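Local coordinates for TRAP dicarboxylate transporter-DctP subunit (Marinobacter aquaeolei, PDB 4PFI), which probably binds a small organic acid, such as a dicarboxylate, in the periplasm and hands it to the membrane components of a TRAP transporter, at residues A[155-167]-A[215-227]. Residues are numbered along the deposited sequence; the frame is centred on the assembly and turned at random.
Sequences VPEGWMTWTANNP and IDGQSNPVFAIEE
Thr163 and Gln218 are joined through backbone and side chain alike. Thr163 N donates to Gln218 O almost straight (170°), Gln218 N returns a bond to Thr163 O, and Gln218 NE2, with its partner in the amide plane, reaches Thr163 OG1 at 2.9 Å. The glutamine folds back at chi2 (79°) to deliver that amide, while its OE1 accepts Asn220 ND2 at 2.7 Å. Thr163 OG1 also hydrogen-bonds Gln234, one of the sodium-site residues. Replacing Gln218 with alanine is likely to leave Asn220 ND2 without this acceptor and Thr163 OG1 without its amide donor. Farther along, Thr161 N donates to Asn220 O at 2.8 Å, and Asn220 N answers to Thr161 O.

On the Trp162 face, Ser219 OG lies at the indole edge, 3.3 Å from Trp162 CD1, and donates a weak hydrogen bond to Thr161 O (3.4 Å). The selenomethionine Met160 lays its SE alongside Pro221 CD (3.7 Å). On the Thr161 and Thr163 face, Ile225 CD1 meets Thr163 CG2 tip to tip, and the Val222 side chain passes obliquely over Thr161, its CG2 3.6 Å from Thr161 OG1. A water links Trp159 O to Val222 N, and the Phe223 ring presents its edge to Glu157 O, 3.2 Å from CE2.

Hydrogen bonds thus fix 161-164 antiparallel to 217-220 in the mixed sheet, while mainly apolar contacts, with a water at its first turn, seat helix 222-227 against it.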
loop_
_atom_site.group_PDB
_atom_site.type_symbol
_atom_site.label_atom_id
_atom_site.label_comp_id
_atom_site.label_asym_id
_atom_site.label_seq_id
_atom_site.Cartn_x
_atom_site.Cartn_y
_atom_site.Cartn_z
ATOM N N VAL A 155 4.387 -5.197 -3.641
ATOM C CA VAL A 155 4.205 -4.342 -4.806
ATOM C C VAL A 155 3.901 -2.876 -4.439
ATOM O O VAL A 155 3.001 -2.608 -3.651
ATOM C CB VAL A 155 3.060 -4.867 -5.674
ATOM C CG1 VAL A 155 2.912 -4.005 -6.912
ATOM C CG2 VAL A 155 3.310 -6.346 -6.039
ATOM N N PRO A 156 4.644 -1.923 -5.027
ATOM C CA PRO A 156 4.441 -0.479 -4.796
ATOM C C PRO A 156 3.188 0.058 -5.516
ATOM O O PRO A 156 2.966 -0.326 -6.667
ATOM C CB PRO A 156 5.701 0.148 -5.411
ATOM C CG PRO A 156 6.070 -0.808 -6.553
ATOM C CD PRO A 156 5.672 -2.195 -6.050
ATOM N N GLU A 157 2.370 0.893 -4.866
ATOM C CA GLU A 157 1.219 1.518 -5.550
ATOM C C GLU A 157 1.401 3.027 -5.638
ATOM O O GLU A 157 0.629 3.729 -6.298
ATOM C CB GLU A 157 -0.110 1.161 -4.886
ATOM C CG GLU A 157 -0.197 -0.298 -4.535
ATOM C CD GLU A 157 -1.565 -0.728 -4.004
ATOM O OE1 GLU A 157 -1.685 -0.940 -2.773
ATOM O OE2 GLU A 157 -2.518 -0.877 -4.810
ATOM N N GLY A 158 2.450 3.531 -5.010
ATOM C CA GLY A 158 2.806 4.918 -5.180
ATOM C C GLY A 158 3.049 5.632 -3.866
ATOM O O GLY A 158 2.721 5.120 -2.792
ATOM N N TRP A 159 3.662 6.804 -3.947
ATOM C CA TRP A 159 3.828 7.656 -2.791
ATOM C C TRP A 159 2.467 8.012 -2.183
ATOM O O TRP A 159 1.569 8.458 -2.902
ATOM C CB TRP A 159 4.512 8.941 -3.238
ATOM C CG TRP A 159 5.991 8.844 -3.368
ATOM C CD1 TRP A 159 6.722 8.984 -4.499
ATOM C CD2 TRP A 159 6.925 8.572 -2.312
ATOM N NE1 TRP A 159 8.066 8.810 -4.222
ATOM C CE2 TRP A 159 8.216 8.560 -2.887
ATOM C CE3 TRP A 159 6.791 8.343 -0.941
ATOM C CZ2 TRP A 159 9.371 8.330 -2.139
ATOM C CZ3 TRP A 159 7.937 8.104 -0.197
ATOM C CH2 TRP A 159 9.214 8.107 -0.799
HETATM N N MSE A 160 2.305 7.868 -0.871
HETATM C CA MSE A 160 1.109 8.410 -0.200
HETATM C C MSE A 160 1.117 9.942 -0.381
HETATM O O MSE A 160 2.162 10.577 -0.272
HETATM C CB MSE A 160 1.063 8.050 1.286
HETATM C CG MSE A 160 0.976 6.548 1.552
HETATM SE SE MSE A 160 -0.740 5.787 0.991
HETATM C CE MSE A 160 -1.856 6.347 2.523
ATOM N N THR A 161 -0.044 10.523 -0.648
ATOM C CA THR A 161 -0.150 11.957 -0.867
ATOM C C THR A 161 -1.193 12.523 0.091
ATOM O O THR A 161 -2.163 11.847 0.411
ATOM C CB THR A 161 -0.546 12.232 -2.323
ATOM O OG1 THR A 161 0.558 11.893 -3.192
ATOM C CG2 THR A 161 -0.920 13.695 -2.515
ATOM N N TRP A 162 -0.977 13.725 0.609
ATOM C CA TRP A 162 -1.882 14.286 1.607
ATOM C C TRP A 162 -2.806 15.320 0.943
ATOM O O TRP A 162 -2.363 16.067 0.073
ATOM C CB TRP A 162 -1.090 14.997 2.697
ATOM C CG TRP A 162 -0.118 14.158 3.450
ATOM C CD1 TRP A 162 -0.059 12.809 3.482
ATOM C CD2 TRP A 162 0.925 14.621 4.303
ATOM N NE1 TRP A 162 0.956 12.386 4.320
ATOM C CE2 TRP A 162 1.580 13.489 4.831
ATOM C CE3 TRP A 162 1.381 15.884 4.672
ATOM C CZ2 TRP A 162 2.650 13.580 5.698
ATOM C CZ3 TRP A 162 2.454 15.972 5.540
ATOM C CH2 TRP A 162 3.069 14.830 6.046
ATOM N N THR A 163 -4.076 15.366 1.341
ATOM C CA THR A 163 -4.955 16.458 0.953
ATOM C C THR A 163 -5.575 17.082 2.199
ATOM O O THR A 163 -5.719 16.437 3.243
ATOM C CB THR A 163 -6.123 16.011 0.009
ATOM O OG1 THR A 163 -7.017 15.136 0.697
ATOM C CG2 THR A 163 -5.620 15.283 -1.175
ATOM N N ALA A 164 -5.925 18.353 2.054
ATOM C CA ALA A 164 -6.615 19.104 3.055
ATOM C C ALA A 164 -7.088 20.414 2.414
ATOM O O ALA A 164 -6.935 20.631 1.205
ATOM C CB ALA A 164 -5.696 19.384 4.227
ATOM N N ASN A 165 -7.662 21.285 3.245
ATOM C CA ASN A 165 -8.032 22.607 2.793
ATOM C C ASN A 165 -7.034 23.679 3.207
ATOM O O ASN A 165 -7.365 24.856 3.252
ATOM C CB ASN A 165 -9.457 22.927 3.208
ATOM C CG ASN A 165 -10.451 22.281 2.291
ATOM O OD1 ASN A 165 -10.216 22.187 1.084
ATOM N ND2 ASN A 165 -11.547 21.796 2.846
ATOM N N ASN A 166 -5.806 23.247 3.491
ATOM C CA ASN A 166 -4.674 24.141 3.703
ATOM C C ASN A 166 -3.400 23.353 3.469
ATOM O O ASN A 166 -3.441 22.130 3.423
ATOM C CB ASN A 166 -4.688 24.732 5.127
ATOM C CG ASN A 166 -4.953 23.694 6.193
ATOM O OD1 ASN A 166 -6.108 23.422 6.565
ATOM N ND2 ASN A 166 -3.890 23.075 6.675
ATOM N N PRO A 167 -2.263 24.038 3.303
ATOM C CA PRO A 167 -1.017 23.285 3.102
ATOM C C PRO A 167 -0.583 22.606 4.394
ATOM O O PRO A 167 -0.921 23.086 5.461
ATOM C CB PRO A 167 0.008 24.355 2.680
ATOM C CG PRO A 167 -0.805 25.612 2.386
ATOM C CD PRO A 167 -2.045 25.494 3.254
ATOM N N ILE A 215 -14.225 15.875 8.276
ATOM C CA ILE A 215 -12.850 15.418 8.192
ATOM C C ILE A 215 -12.067 16.516 7.482
ATOM O O ILE A 215 -12.565 17.083 6.507
ATOM C CB ILE A 215 -12.789 14.121 7.358
ATOM C CG1 ILE A 215 -13.396 12.977 8.139
ATOM C CG2 ILE A 215 -11.378 13.731 7.046
ATOM C CD1 ILE A 215 -13.362 11.668 7.363
ATOM N N ASP A 216 -10.868 16.828 7.956
ATOM C CA ASP A 216 -10.081 17.936 7.391
ATOM C C ASP A 216 -9.143 17.548 6.259
ATOM O O ASP A 216 -8.845 18.356 5.385
ATOM C CB ASP A 216 -9.334 18.643 8.509
ATOM C CG ASP A 216 -10.300 19.215 9.537
ATOM O OD1 ASP A 216 -11.122 20.095 9.143
ATOM O OD2 ASP A 216 -10.311 18.740 10.694
ATOM N N GLY A 217 -8.718 16.299 6.233
ATOM C CA GLY A 217 -7.899 15.839 5.130
ATOM C C GLY A 217 -7.743 14.348 5.171
ATOM O O GLY A 217 -8.286 13.675 6.046
ATOM N N GLN A 218 -7.021 13.823 4.211
ATOM C CA GLN A 218 -6.738 12.397 4.157
ATOM C C GLN A 218 -5.477 12.162 3.373
ATOM O O GLN A 218 -4.889 13.085 2.814
ATOM C CB GLN A 218 -7.896 11.599 3.537
ATOM C CG GLN A 218 -8.292 11.996 2.091
ATOM C CD GLN A 218 -7.363 11.432 1.034
ATOM O OE1 GLN A 218 -7.253 10.215 0.850
ATOM N NE2 GLN A 218 -6.647 12.312 0.376
ATOM N N SER A 219 -5.109 10.885 3.322
ATOM C CA SER A 219 -3.893 10.421 2.709
ATOM C C SER A 219 -4.168 9.184 1.864
ATOM O O SER A 219 -4.856 8.279 2.288
ATOM C CB SER A 219 -2.849 10.065 3.792
ATOM O OG SER A 219 -1.573 9.920 3.175
ATOM N N ASN A 220 -3.593 9.160 0.675
ATOM C CA ASN A 220 -3.780 8.079 -0.293
ATOM C C ASN A 220 -2.890 8.376 -1.483
ATOM O O ASN A 220 -2.496 9.524 -1.686
ATOM C CB ASN A 220 -5.237 8.039 -0.793
ATOM C CG ASN A 220 -6.072 7.035 -0.061
ATOM O OD1 ASN A 220 -5.787 5.850 -0.116
ATOM N ND2 ASN A 220 -7.086 7.499 0.659
ATOM N N PRO A 221 -2.600 7.353 -2.292
ATOM C CA PRO A 221 -1.896 7.625 -3.545
ATOM C C PRO A 221 -2.795 8.410 -4.514
ATOM O O PRO A 221 -4.030 8.358 -4.430
ATOM C CB PRO A 221 -1.538 6.230 -4.081
ATOM C CG PRO A 221 -2.466 5.285 -3.394
ATOM C CD PRO A 221 -2.832 5.910 -2.077
ATOM N N VAL A 222 -2.163 9.178 -5.392
ATOM C CA VAL A 222 -2.860 10.070 -6.293
ATOM C C VAL A 222 -3.964 9.381 -7.117
ATOM O O VAL A 222 -5.036 9.963 -7.286
ATOM C CB VAL A 222 -1.851 10.764 -7.231
ATOM C CG1 VAL A 222 -2.554 11.432 -8.386
ATOM C CG2 VAL A 222 -1.067 11.791 -6.447
ATOM N N PHE A 223 -3.733 8.163 -7.622
ATOM C CA PHE A 223 -4.784 7.504 -8.404
ATOM C C PHE A 223 -6.024 7.232 -7.587
ATOM O O PHE A 223 -7.111 7.267 -8.117
ATOM C CB PHE A 223 -4.338 6.197 -9.100
ATOM C CG PHE A 223 -4.089 5.066 -8.177
ATOM C CD1 PHE A 223 -5.098 4.161 -7.847
ATOM C CD2 PHE A 223 -2.805 4.880 -7.629
ATOM C CE1 PHE A 223 -4.804 3.062 -6.961
ATOM C CE2 PHE A 223 -2.525 3.829 -6.767
ATOM C CZ PHE A 223 -3.520 2.915 -6.430
ATOM N N ALA A 224 -5.862 6.919 -6.308
ATOM C CA ALA A 224 -7.019 6.639 -5.473
ATOM C C ALA A 224 -7.786 7.962 -5.173
ATOM O O ALA A 224 -9.023 7.991 -5.152
ATOM C CB ALA A 224 -6.596 5.956 -4.196
ATOM N N ILE A 225 -7.041 9.053 -4.974
ATOM C CA ILE A 225 -7.632 10.372 -4.771
ATOM C C ILE A 225 -8.479 10.802 -5.991
ATOM O O ILE A 225 -9.612 11.271 -5.842
ATOM C CB ILE A 225 -6.530 11.407 -4.501
ATOM C CG1 ILE A 225 -5.906 11.128 -3.125
ATOM C CG2 ILE A 225 -7.079 12.826 -4.571
ATOM C CD1 ILE A 225 -4.592 11.866 -2.880
ATOM N N GLU A 226 -7.920 10.656 -7.189
ATOM C CA GLU A 226 -8.640 10.998 -8.408
ATOM C C GLU A 226 -9.881 10.106 -8.558
ATOM O O GLU A 226 -10.966 10.588 -8.856
ATOM C CB GLU A 226 -7.732 10.890 -9.652
ATOM C CG GLU A 226 -8.346 11.448 -10.935
ATOM C CD GLU A 226 -9.416 10.540 -11.543
ATOM O OE1 GLU A 226 -9.303 9.295 -11.424
ATOM O OE2 GLU A 226 -10.392 11.063 -12.146
ATOM N N GLU A 227 -9.706 8.801 -8.384
ATOM C CA GLU A 227 -10.800 7.843 -8.548
ATOM C C GLU A 227 -12.007 8.146 -7.620
ATOM O O GLU A 227 -13.161 8.035 -8.049
ATOM C CB GLU A 227 -10.308 6.425 -8.269
ATOM C CG GLU A 227 -11.316 5.363 -8.627
ATOM C CD GLU A 227 -11.712 5.419 -10.109
ATOM O OE1 GLU A 227 -10.818 5.585 -10.985
ATOM O OE2 GLU A 227 -12.929 5.318 -10.397
HETATM O O HOH W 1 0.739 9.040 -5.518
HETATM O O HOH W 2 -8.258 21.156 6.099
#